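Local coordinates for protein NADH:ubiquinone oxidoreductase, Na translocating, F subunit (Porphyromonas gingivalis, PDB 2R6H) that binds flavin-adenine dinucleotide and is probably a flavin-dependent oxidoreductase of the ferredoxin reductase type, with an FAD-binding beta domain beside a nucleotide-binding domain, at residues F23-L31 with I132-M143. Sequence-based numbering, arbitrary orientation.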
loop_
_atom_site.group_PDB
_atom_site.type_symbol
_atom_site.label_atom_id
_atom_site.label_comp_id
_atom_site.label_asym_id
_atom_site.label_seq_id
_atom_site.Cartn_x
_atom_site.Cartn_y
_atom_site.Cartn_z
ATOM N N PHE A 23 9.437 3.687 -4.640
ATOM C CA PHE A 23 8.403 3.878 -5.627
ATOM C C PHE A 23 7.011 4.149 -5.030
ATOM O O PHE A 23 5.988 4.087 -5.731
ATOM C CB PHE A 23 8.382 2.678 -6.548
ATOM C CG PHE A 23 9.646 2.492 -7.297
ATOM C CD1 PHE A 23 10.153 3.514 -8.080
ATOM C CD2 PHE A 23 10.333 1.298 -7.231
ATOM C CE1 PHE A 23 11.336 3.342 -8.786
ATOM C CE2 PHE A 23 11.511 1.123 -7.928
ATOM C CZ PHE A 23 12.013 2.139 -8.704
ATOM N N ILE A 24 6.964 4.463 -3.740
ATOM C CA ILE A 24 5.700 4.845 -3.124
ATOM C C ILE A 24 5.793 6.202 -2.437
ATOM O O ILE A 24 6.545 6.380 -1.476
ATOM C CB ILE A 24 5.217 3.785 -2.148
ATOM C CG1 ILE A 24 5.377 2.416 -2.801
ATOM C CG2 ILE A 24 3.769 4.042 -1.794
ATOM C CD1 ILE A 24 5.085 1.273 -1.896
ATOM N N LYS A 25 5.048 7.165 -2.968
ATOM C CA LYS A 25 4.891 8.452 -2.313
ATOM C C LYS A 25 3.735 8.387 -1.327
ATOM O O LYS A 25 2.719 7.725 -1.575
ATOM C CB LYS A 25 4.649 9.564 -3.329
ATOM C CG LYS A 25 5.910 10.227 -3.770
ATOM C CD LYS A 25 5.713 11.010 -5.046
ATOM C CE LYS A 25 7.003 11.699 -5.442
ATOM N NZ LYS A 25 7.547 12.501 -4.311
ATOM N N GLU A 26 3.909 9.059 -0.195
ATOM C CA GLU A 26 2.815 9.230 0.734
ATOM C C GLU A 26 2.111 10.516 0.355
ATOM O O GLU A 26 2.599 11.609 0.622
ATOM C CB GLU A 26 3.308 9.280 2.166
ATOM C CG GLU A 26 2.188 9.176 3.147
ATOM C CD GLU A 26 2.596 9.620 4.522
ATOM O OE1 GLU A 26 3.578 10.387 4.631
ATOM O OE2 GLU A 26 1.936 9.200 5.493
ATOM N N PHE A 27 0.966 10.366 -0.300
ATOM C CA PHE A 27 0.237 11.479 -0.889
ATOM C C PHE A 27 -0.892 11.916 0.040
ATOM O O PHE A 27 -1.859 11.194 0.228
ATOM C CB PHE A 27 -0.297 11.039 -2.247
ATOM C CG PHE A 27 -1.066 12.088 -2.970
ATOM C CD1 PHE A 27 -0.522 13.349 -3.171
ATOM C CD2 PHE A 27 -2.320 11.807 -3.482
ATOM C CE1 PHE A 27 -1.222 14.313 -3.843
ATOM C CE2 PHE A 27 -3.024 12.767 -4.157
ATOM C CZ PHE A 27 -2.474 14.028 -4.339
ATOM N N VAL A 28 -0.750 13.097 0.625
ATOM C CA VAL A 28 -1.625 13.538 1.699
ATOM C C VAL A 28 -2.431 14.786 1.304
ATOM O O VAL A 28 -1.865 15.863 1.064
ATOM C CB VAL A 28 -0.800 13.834 2.971
ATOM C CG1 VAL A 28 -1.695 14.308 4.095
ATOM C CG2 VAL A 28 -0.006 12.599 3.391
ATOM N N VAL A 29 -3.751 14.646 1.242
ATOM C CA VAL A 29 -4.612 15.740 0.797
ATOM C C VAL A 29 -5.587 16.173 1.893
ATOM O O VAL A 29 -5.949 15.367 2.752
ATOM C CB VAL A 29 -5.394 15.357 -0.490
ATOM C CG1 VAL A 29 -4.428 15.119 -1.665
ATOM C CG2 VAL A 29 -6.272 14.131 -0.238
ATOM N N LYS A 30 -6.007 17.437 1.863
ATOM C CA LYS A 30 -6.929 17.958 2.875
ATOM C C LYS A 30 -8.249 18.425 2.264
ATOM O O LYS A 30 -8.257 19.076 1.217
ATOM C CB LYS A 30 -6.276 19.110 3.657
ATOM C CG LYS A 30 -7.081 19.620 4.849
ATOM C CD LYS A 30 -6.493 20.914 5.417
ATOM C CE LYS A 30 -6.580 22.046 4.389
ATOM N NZ LYS A 30 -6.323 23.404 4.960
ATOM N N LEU A 31 -9.365 18.101 2.913
ATOM C CA LEU A 31 -10.672 18.533 2.413
ATOM C C LEU A 31 -10.925 19.981 2.783
ATOM O O LEU A 31 -10.255 20.509 3.674
ATOM C CB LEU A 31 -11.796 17.615 2.906
ATOM C CG LEU A 31 -12.052 16.404 1.992
ATOM C CD1 LEU A 31 -10.802 15.557 1.868
ATOM C CD2 LEU A 31 -13.210 15.553 2.465
ATOM N N ILE A 132 0.009 12.028 -10.226
ATOM C CA ILE A 132 0.084 12.215 -8.785
ATOM C C ILE A 132 1.516 12.491 -8.353
ATOM O O ILE A 132 1.770 13.410 -7.577
ATOM C CB ILE A 132 -0.468 11.008 -8.023
ATOM C CG1 ILE A 132 -1.986 10.932 -8.225
ATOM C CG2 ILE A 132 -0.131 11.131 -6.557
ATOM C CD1 ILE A 132 -2.581 9.566 -7.988
ATOM N N PHE A 133 2.454 11.714 -8.874
ATOM C CA PHE A 133 3.851 11.913 -8.532
ATOM C C PHE A 133 4.380 13.299 -8.864
ATOM O O PHE A 133 5.401 13.726 -8.327
ATOM C CB PHE A 133 4.726 10.859 -9.193
ATOM C CG PHE A 133 5.107 9.750 -8.274
ATOM C CD1 PHE A 133 4.145 8.903 -7.752
ATOM C CD2 PHE A 133 6.422 9.561 -7.917
ATOM C CE1 PHE A 133 4.486 7.891 -6.898
ATOM C CE2 PHE A 133 6.771 8.543 -7.056
ATOM C CZ PHE A 133 5.802 7.708 -6.550
ATOM N N SER A 134 3.706 14.014 -9.748
ATOM C CA SER A 134 4.189 15.333 -10.103
ATOM C C SER A 134 3.630 16.377 -9.148
ATOM O O SER A 134 4.035 17.533 -9.194
ATOM C CB SER A 134 3.778 15.672 -11.518
ATOM O OG SER A 134 2.394 15.927 -11.528
ATOM N N LEU A 135 2.718 15.968 -8.272
ATOM C CA LEU A 135 1.995 16.917 -7.423
ATOM C C LEU A 135 2.780 17.434 -6.230
ATOM O O LEU A 135 3.607 16.731 -5.645
ATOM C CB LEU A 135 0.698 16.314 -6.924
ATOM C CG LEU A 135 -0.334 16.051 -8.001
ATOM C CD1 LEU A 135 -1.598 15.571 -7.331
ATOM C CD2 LEU A 135 -0.577 17.305 -8.818
ATOM N N LYS A 136 2.482 18.666 -5.844
ATOM C CA LYS A 136 3.316 19.357 -4.887
ATOM C C LYS A 136 2.430 20.064 -3.887
ATOM O O LYS A 136 1.280 20.367 -4.191
ATOM C CB LYS A 136 4.193 20.356 -5.633
ATOM C CG LYS A 136 5.686 20.158 -5.433
ATOM C CD LYS A 136 6.463 20.869 -6.532
ATOM C CE LYS A 136 7.710 21.572 -5.988
ATOM N NZ LYS A 136 8.100 22.766 -6.814
ATOM N N PRO A 137 2.958 20.315 -2.677
ATOM C CA PRO A 137 2.170 21.012 -1.654
ATOM C C PRO A 137 1.609 22.305 -2.228
ATOM O O PRO A 137 2.361 23.095 -2.809
ATOM C CB PRO A 137 3.192 21.310 -0.555
ATOM C CG PRO A 137 4.244 20.278 -0.730
ATOM C CD PRO A 137 4.321 20.011 -2.214
ATOM N N GLY A 138 0.298 22.494 -2.088
ATOM C CA GLY A 138 -0.362 23.690 -2.570
ATOM C C GLY A 138 -1.267 23.402 -3.746
ATOM O O GLY A 138 -2.128 24.211 -4.093
ATOM N N ASP A 139 -1.086 22.242 -4.362
ATOM C CA ASP A 139 -1.869 21.895 -5.541
ATOM C C ASP A 139 -3.274 21.397 -5.210
ATOM O O ASP A 139 -3.573 21.057 -4.069
ATOM C CB ASP A 139 -1.114 20.881 -6.397
ATOM C CG ASP A 139 0.108 21.493 -7.074
ATOM O OD1 ASP A 139 0.164 22.749 -7.126
ATOM O OD2 ASP A 139 0.999 20.736 -7.548
ATOM N N LYS A 140 -4.134 21.364 -6.221
ATOM C CA LYS A 140 -5.522 20.954 -6.042
ATOM C C LYS A 140 -5.836 19.665 -6.793
ATOM O O LYS A 140 -5.399 19.465 -7.934
ATOM C CB LYS A 140 -6.481 22.061 -6.513
ATOM C CG LYS A 140 -6.341 23.406 -5.794
ATOM C CD LYS A 140 -6.315 23.248 -4.278
ATOM C CE LYS A 140 -6.700 24.535 -3.561
ATOM N NZ LYS A 140 -8.011 25.060 -4.064
ATOM N N VAL A 141 -6.607 18.796 -6.153
ATOM C CA VAL A 141 -7.076 17.580 -6.810
ATOM C C VAL A 141 -8.555 17.402 -6.573
ATOM O O VAL A 141 -9.061 17.772 -5.509
ATOM C CB VAL A 141 -6.380 16.344 -6.250
ATOM C CG1 VAL A 141 -5.233 15.950 -7.135
ATOM C CG2 VAL A 141 -5.925 16.606 -4.818
HETATM N N MSE A 142 -9.243 16.825 -7.553
HETATM C CA MSE A 142 -10.641 16.448 -7.383
HETATM C C MSE A 142 -10.702 15.027 -6.880
HETATM O O MSE A 142 -10.069 14.141 -7.443
HETATM C CB MSE A 142 -11.388 16.543 -8.703
HETATM C CG MSE A 142 -11.373 17.925 -9.313
HETATM SE SE MSE A 142 -12.361 19.248 -8.258
HETATM C CE MSE A 142 -11.285 20.837 -8.708
HETATM N N MSE A 143 -11.466 14.804 -5.823
HETATM C CA MSE A 143 -11.478 13.499 -5.196
HETATM C C MSE A 143 -12.862 13.102 -4.736
HETATM O O MSE A 143 -13.577 13.892 -4.140
HETATM C CB MSE A 143 -10.524 13.485 -4.015
HETATM C CG MSE A 143 -10.214 12.097 -3.542
HETATM SE SE MSE A 143 -8.929 12.050 -2.084
HETATM C CE MSE A 143 -10.065 12.792 -0.673
#
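Lys25 lays its aliphatic chain over one face of the Phe133 ring. CD sits above the ring centre, 3.3 Å from the centroid and 13° off the normal, a CH-pi contact. CE continues over the CD2 side of the same ring. Beyond it, NZ hydrogen-bonds to Asn19 OD1 and to the backbone oxygens of Asn17 and Asp60, which anchor the charged end.

Phe27 makes a second CH-pi contact. With CG anti to the backbone N (chi1 -180°), its ring stands off strand 24-30 toward 132-143 and turns one face to Ile132, whose CG2 lies 3.9 Å from the ring centroid. The far end of the ring reaches Leu135, with Phe27 CZ 3.5 Å from Leu135 CD1. Further along, the two methyls of Val29 part: CG1 packs on Val141 CG2 at 3.8 Å, and CG2 on the selenium of selenomethionine Met143. The methyl CE of Met143 also touches Leu31 CD1. Met143 is poorly ordered, which makes its contacts less certain. The contact between the segments is apolar and largely buried.

Strands 24-30 and 140-143 cross at 83°, their axes 8.6 Å apart. Both border strand 9-19 in one strongly coiled antiparallel sheet, and their side chains meet on its inner side, consistent with the beta barrel of this family. Strand 24-30 runs between strands 9-19 and 100-106. The type I turn from Ile132 to Leu135 brings Phe133 and Leu135 in, and Val141 and Met143 also touch strand 44-49.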